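Local coordinates for hypothetical sugar ABC-transporter sugar binding protein (Arthrobacter globiformis, PDB 7BVT), which probably serves an ABC transporter as its sugar-binding protein, capturing cyclic alpha-maltosyl-1,6-maltose for uptake, at residues T198-G210 with V282-G295. Sequence-based numbering, arbitrary orientation.
With GLC (alpha-D-glucopyranose), chain B; GLC (alpha-D-glucopyranose), chain C.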
# COMPACT_ATOMS: atom_id res chain seq x y z
N THR A 198 -6.12 1.82 -10.17
CA THR A 198 -7.04 2.16 -9.08
C THR A 198 -6.27 2.74 -7.89
O THR A 198 -6.68 3.77 -7.37
CB THR A 198 -7.87 0.95 -8.66
OG1 THR A 198 -8.62 0.57 -9.81
CG2 THR A 198 -8.74 1.23 -7.46
N TRP A 199 -5.21 2.10 -7.44
CA TRP A 199 -4.59 2.48 -6.15
C TRP A 199 -3.73 3.73 -6.34
O TRP A 199 -3.61 4.50 -5.39
CB TRP A 199 -3.90 1.29 -5.52
CG TRP A 199 -2.41 1.22 -5.49
CD1 TRP A 199 -1.55 1.22 -6.55
CD2 TRP A 199 -1.59 1.07 -4.32
NE1 TRP A 199 -0.25 1.13 -6.10
CE2 TRP A 199 -0.25 1.02 -4.74
CE3 TRP A 199 -1.87 0.98 -2.96
CZ2 TRP A 199 0.80 0.83 -3.84
CZ3 TRP A 199 -0.83 0.81 -2.07
CH2 TRP A 199 0.48 0.80 -2.50
N ASN A 200 -3.24 3.99 -7.55
CA ASN A 200 -2.60 5.30 -7.84
C ASN A 200 -3.64 6.41 -7.89
O ASN A 200 -3.38 7.52 -7.37
CB ASN A 200 -1.78 5.19 -9.13
CG ASN A 200 -0.41 4.58 -8.92
OD1 ASN A 200 -0.15 3.44 -9.34
ND2 ASN A 200 0.42 5.31 -8.22
N PHE A 201 -4.79 6.15 -8.52
CA PHE A 201 -5.86 7.14 -8.60
C PHE A 201 -6.43 7.46 -7.22
O PHE A 201 -6.73 8.62 -6.94
CB PHE A 201 -6.97 6.63 -9.53
CG PHE A 201 -8.05 7.65 -9.70
CD1 PHE A 201 -7.90 8.73 -10.57
CD2 PHE A 201 -9.19 7.59 -8.94
CE1 PHE A 201 -8.88 9.71 -10.66
CE2 PHE A 201 -10.18 8.53 -9.06
CZ PHE A 201 -10.03 9.60 -9.91
N GLN A 202 -6.60 6.45 -6.36
CA GLN A 202 -7.23 6.69 -5.05
C GLN A 202 -6.44 7.78 -4.31
O GLN A 202 -7.01 8.51 -3.55
CB GLN A 202 -7.25 5.40 -4.23
CG GLN A 202 -8.38 4.48 -4.63
CD GLN A 202 -8.15 3.02 -4.26
OE1 GLN A 202 -7.04 2.59 -3.95
NE2 GLN A 202 -9.23 2.22 -4.33
N VAL A 203 -5.13 7.81 -4.46
CA VAL A 203 -4.30 8.84 -3.77
C VAL A 203 -4.87 10.21 -4.09
O VAL A 203 -5.12 10.99 -3.20
CB VAL A 203 -2.85 8.76 -4.25
CG1 VAL A 203 -2.03 9.94 -3.75
CG2 VAL A 203 -2.22 7.45 -3.86
N ASN A 204 -5.07 10.48 -5.37
CA ASN A 204 -5.48 11.83 -5.82
C ASN A 204 -6.97 12.06 -5.52
O ASN A 204 -7.33 13.21 -5.13
CB ASN A 204 -5.22 11.95 -7.32
CG ASN A 204 -3.75 11.90 -7.68
OD1 ASN A 204 -3.39 11.30 -8.69
ND2 ASN A 204 -2.88 12.44 -6.84
N LEU A 205 -7.80 11.01 -5.52
CA LEU A 205 -9.21 11.10 -5.11
C LEU A 205 -9.24 11.56 -3.63
O LEU A 205 -9.95 12.50 -3.27
CB LEU A 205 -9.86 9.74 -5.32
CG LEU A 205 -11.27 9.59 -4.74
CD1 LEU A 205 -12.28 10.43 -5.52
CD2 LEU A 205 -11.66 8.13 -4.74
N TRP A 206 -8.48 10.93 -2.75
CA TRP A 206 -8.45 11.31 -1.32
C TRP A 206 -7.85 12.71 -1.11
O TRP A 206 -8.41 13.47 -0.27
CB TRP A 206 -7.68 10.27 -0.54
CG TRP A 206 -8.38 8.97 -0.39
CD1 TRP A 206 -9.71 8.73 -0.19
CD2 TRP A 206 -7.75 7.68 -0.45
NE1 TRP A 206 -9.95 7.37 -0.11
CE2 TRP A 206 -8.76 6.70 -0.30
CE3 TRP A 206 -6.43 7.27 -0.69
CZ2 TRP A 206 -8.48 5.35 -0.30
CZ3 TRP A 206 -6.15 5.92 -0.65
CH2 TRP A 206 -7.16 4.99 -0.47
N GLN A 207 -6.82 13.09 -1.87
CA GLN A 207 -6.23 14.42 -1.72
C GLN A 207 -7.26 15.49 -2.09
O GLN A 207 -7.23 16.55 -1.49
CB GLN A 207 -5.04 14.57 -2.67
CG GLN A 207 -3.85 13.72 -2.27
CD GLN A 207 -2.77 13.81 -3.31
OE1 GLN A 207 -3.08 14.01 -4.49
NE2 GLN A 207 -1.50 13.75 -2.89
N ALA A 208 -8.16 15.22 -3.03
CA ALA A 208 -9.22 16.18 -3.45
C ALA A 208 -10.36 16.22 -2.40
O ALA A 208 -11.28 17.05 -2.55
CB ALA A 208 -9.74 15.82 -4.81
N GLY A 209 -10.33 15.37 -1.37
CA GLY A 209 -11.39 15.35 -0.35
C GLY A 209 -12.45 14.34 -0.69
O GLY A 209 -13.51 14.35 -0.05
N GLY A 210 -12.16 13.46 -1.66
CA GLY A 210 -13.11 12.46 -2.18
C GLY A 210 -13.09 11.18 -1.37
O GLY A 210 -12.23 11.02 -0.49
N VAL A 282 3.53 13.10 -1.87
CA VAL A 282 2.77 13.17 -3.14
C VAL A 282 2.20 14.57 -3.29
O VAL A 282 1.53 15.06 -2.37
CB VAL A 282 1.64 12.15 -3.24
CG1 VAL A 282 1.02 12.26 -4.63
CG2 VAL A 282 2.18 10.74 -3.05
N PRO A 283 2.45 15.27 -4.43
CA PRO A 283 1.85 16.60 -4.58
C PRO A 283 0.33 16.55 -4.44
O PRO A 283 -0.29 15.61 -4.95
CB PRO A 283 2.24 17.05 -5.97
CG PRO A 283 3.56 16.32 -6.20
CD PRO A 283 3.38 14.98 -5.52
N TYR A 284 -0.24 17.56 -3.79
CA TYR A 284 -1.69 17.61 -3.50
C TYR A 284 -2.27 18.96 -3.86
O TYR A 284 -1.54 19.94 -4.03
CB TYR A 284 -1.98 17.23 -2.06
CG TYR A 284 -1.50 18.16 -0.97
CD1 TYR A 284 -0.20 18.10 -0.49
CD2 TYR A 284 -2.38 19.03 -0.36
CE1 TYR A 284 0.21 18.90 0.57
CE2 TYR A 284 -1.98 19.86 0.67
CZ TYR A 284 -0.68 19.78 1.16
OH TYR A 284 -0.31 20.56 2.23
N PRO A 285 -3.60 19.06 -4.04
CA PRO A 285 -4.14 20.28 -4.62
C PRO A 285 -4.12 21.36 -3.55
O PRO A 285 -4.21 21.08 -2.35
CB PRO A 285 -5.57 19.93 -5.07
CG PRO A 285 -5.82 18.50 -4.68
CD PRO A 285 -4.61 18.03 -3.90
N SER A 286 -3.95 22.59 -3.99
CA SER A 286 -4.06 23.73 -3.07
C SER A 286 -5.45 23.69 -2.41
O SER A 286 -5.54 24.06 -1.30
CB SER A 286 -3.76 24.98 -3.83
OG SER A 286 -4.88 25.27 -4.63
N ASP A 287 -6.50 23.18 -3.07
CA ASP A 287 -7.88 23.12 -2.49
C ASP A 287 -8.10 21.82 -1.71
O ASP A 287 -9.29 21.48 -1.44
CB ASP A 287 -8.95 23.33 -3.57
CG ASP A 287 -9.10 22.30 -4.67
OD1 ASP A 287 -8.55 21.15 -4.57
OD2 ASP A 287 -9.83 22.64 -5.64
N GLY A 288 -7.04 21.07 -1.37
CA GLY A 288 -7.22 19.72 -0.84
C GLY A 288 -6.31 19.44 0.33
O GLY A 288 -6.01 20.34 1.14
N GLU A 289 -5.90 18.18 0.47
CA GLU A 289 -5.19 17.71 1.67
C GLU A 289 -4.18 16.65 1.25
O GLU A 289 -4.33 15.98 0.21
CB GLU A 289 -6.15 17.10 2.71
CG GLU A 289 -6.80 15.82 2.20
CD GLU A 289 -8.05 15.36 2.95
OE1 GLU A 289 -7.92 14.46 3.78
OE2 GLU A 289 -9.15 15.91 2.69
N PRO A 290 -3.15 16.43 2.06
CA PRO A 290 -2.20 15.36 1.80
C PRO A 290 -2.91 14.01 1.98
O PRO A 290 -3.72 13.85 2.86
CB PRO A 290 -1.11 15.56 2.88
CG PRO A 290 -1.33 16.96 3.38
CD PRO A 290 -2.82 17.24 3.24
N ALA A 291 -2.56 13.07 1.12
CA ALA A 291 -3.03 11.68 1.26
C ALA A 291 -2.10 10.77 0.51
O ALA A 291 -1.56 11.17 -0.50
CB ALA A 291 -4.44 11.51 0.73
N THR A 292 -2.06 9.52 0.96
CA THR A 292 -1.48 8.43 0.18
C THR A 292 -2.22 7.12 0.49
O THR A 292 -3.19 7.16 1.24
CB THR A 292 0.04 8.39 0.37
OG1 THR A 292 0.50 7.46 -0.61
CG2 THR A 292 0.43 7.96 1.75
N ASN A 293 -1.76 6.04 -0.16
CA ASN A 293 -2.42 4.72 -0.12
C ASN A 293 -1.46 3.72 0.55
O ASN A 293 -0.26 3.79 0.26
CB ASN A 293 -2.74 4.27 -1.54
CG ASN A 293 -4.02 3.48 -1.63
OD1 ASN A 293 -4.50 2.93 -0.64
ND2 ASN A 293 -4.53 3.44 -2.83
N LEU A 294 -1.95 2.89 1.45
CA LEU A 294 -1.16 1.91 2.22
C LEU A 294 -1.12 0.54 1.56
O LEU A 294 -2.14 0.02 1.15
CB LEU A 294 -1.72 1.76 3.62
CG LEU A 294 -1.52 2.97 4.53
CD1 LEU A 294 -2.50 2.98 5.68
CD2 LEU A 294 -0.07 3.01 5.02
N GLY A 295 0.08 -0.02 1.49
CA GLY A 295 0.29 -1.43 1.16
C GLY A 295 0.95 -2.16 2.30
O GLY A 295 1.16 -1.56 3.36
C1 GLC B . 2.19 -3.17 -3.19
C2 GLC B . 1.37 -3.18 -1.94
C3 GLC B . 0.02 -3.81 -2.20
C4 GLC B . -0.63 -3.08 -3.38
C5 GLC B . 0.25 -3.21 -4.61
C6 GLC B . -0.36 -2.46 -5.80
O2 GLC B . 2.15 -3.77 -0.91
O3 GLC B . -0.76 -3.75 -0.99
O4 GLC B . -1.89 -3.63 -3.70
O5 GLC B . 1.49 -2.61 -4.33
O6 GLC B . 0.19 -3.00 -7.00
C1 GLC C . -0.15 -2.20 -8.18
C2 GLC C . 0.06 -3.01 -9.47
C3 GLC C . 1.54 -3.40 -9.54
C4 GLC C . 2.45 -2.16 -9.51
C5 GLC C . 2.05 -1.15 -8.39
C6 GLC C . 2.50 0.25 -8.75
O2 GLC C . -0.77 -4.19 -9.44
O3 GLC C . 1.79 -4.17 -10.73
O4 GLC C . 3.79 -2.61 -9.33
O5 GLC C . 0.60 -0.99 -8.27
O6 GLC C . 2.45 1.01 -7.54
O HOH W 1 -0.08 14.09 -0.35
O HOH W 2 -9.53 17.84 0.78
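N293 reaches from the strand into the helix between two tryptophans, W199 and W206. Its ND2 spends both hydrogens there: one goes to W199 O at 2.9 Å, in the carbonyl plane on a lone pair, and the other to Q202 OE1, also 2.9 Å away and slightly tilted from the plane of the Q202 side-chain carbonyl. Both acceptors lie close to the N293 amide plane, which fixes the amide's rotation. CG lies obliquely against the W199 indole, 3.6 Å from CE3. OD1 meets the W206 edge, 3.4 Å from CH2, with ring and amide planes almost perpendicular (82°). Y377 OH hydrogen-bonds Q202 NE2, and H369 stacks on W206.

The edge of the W199 ring, at CZ3, abuts L294 O (3.6 Å) and G295 N. GLC (chain B) sets C6 over one face, while NE1 donates an almost straight bond (168°) to O6 of GLC (chain C).

Farther down the helix, V203 meets V282 tip to tip through their CG1 methyls, and W206 CB rests on A291 CB. Q207 has CG anti to its carbonyl carbon (chi1 -70°), and the extended chain beyond carries NE2 to a weak bond with P283 O and to a water shared with V282 O and A291 N. N204 ND2 donates to Q207 OE1 from well above its carbonyl plane; W165 NE1 also donates. Where the helix closes in a Schellman motif at G209, Q207 O accepts E289 N at 2.9 Å.

N293 thus ties strand to helix where W199 and G295 enter the glycan pocket, Q207 ties the preceding loop, and the N293 amide probably helps steady the indole against the sugar.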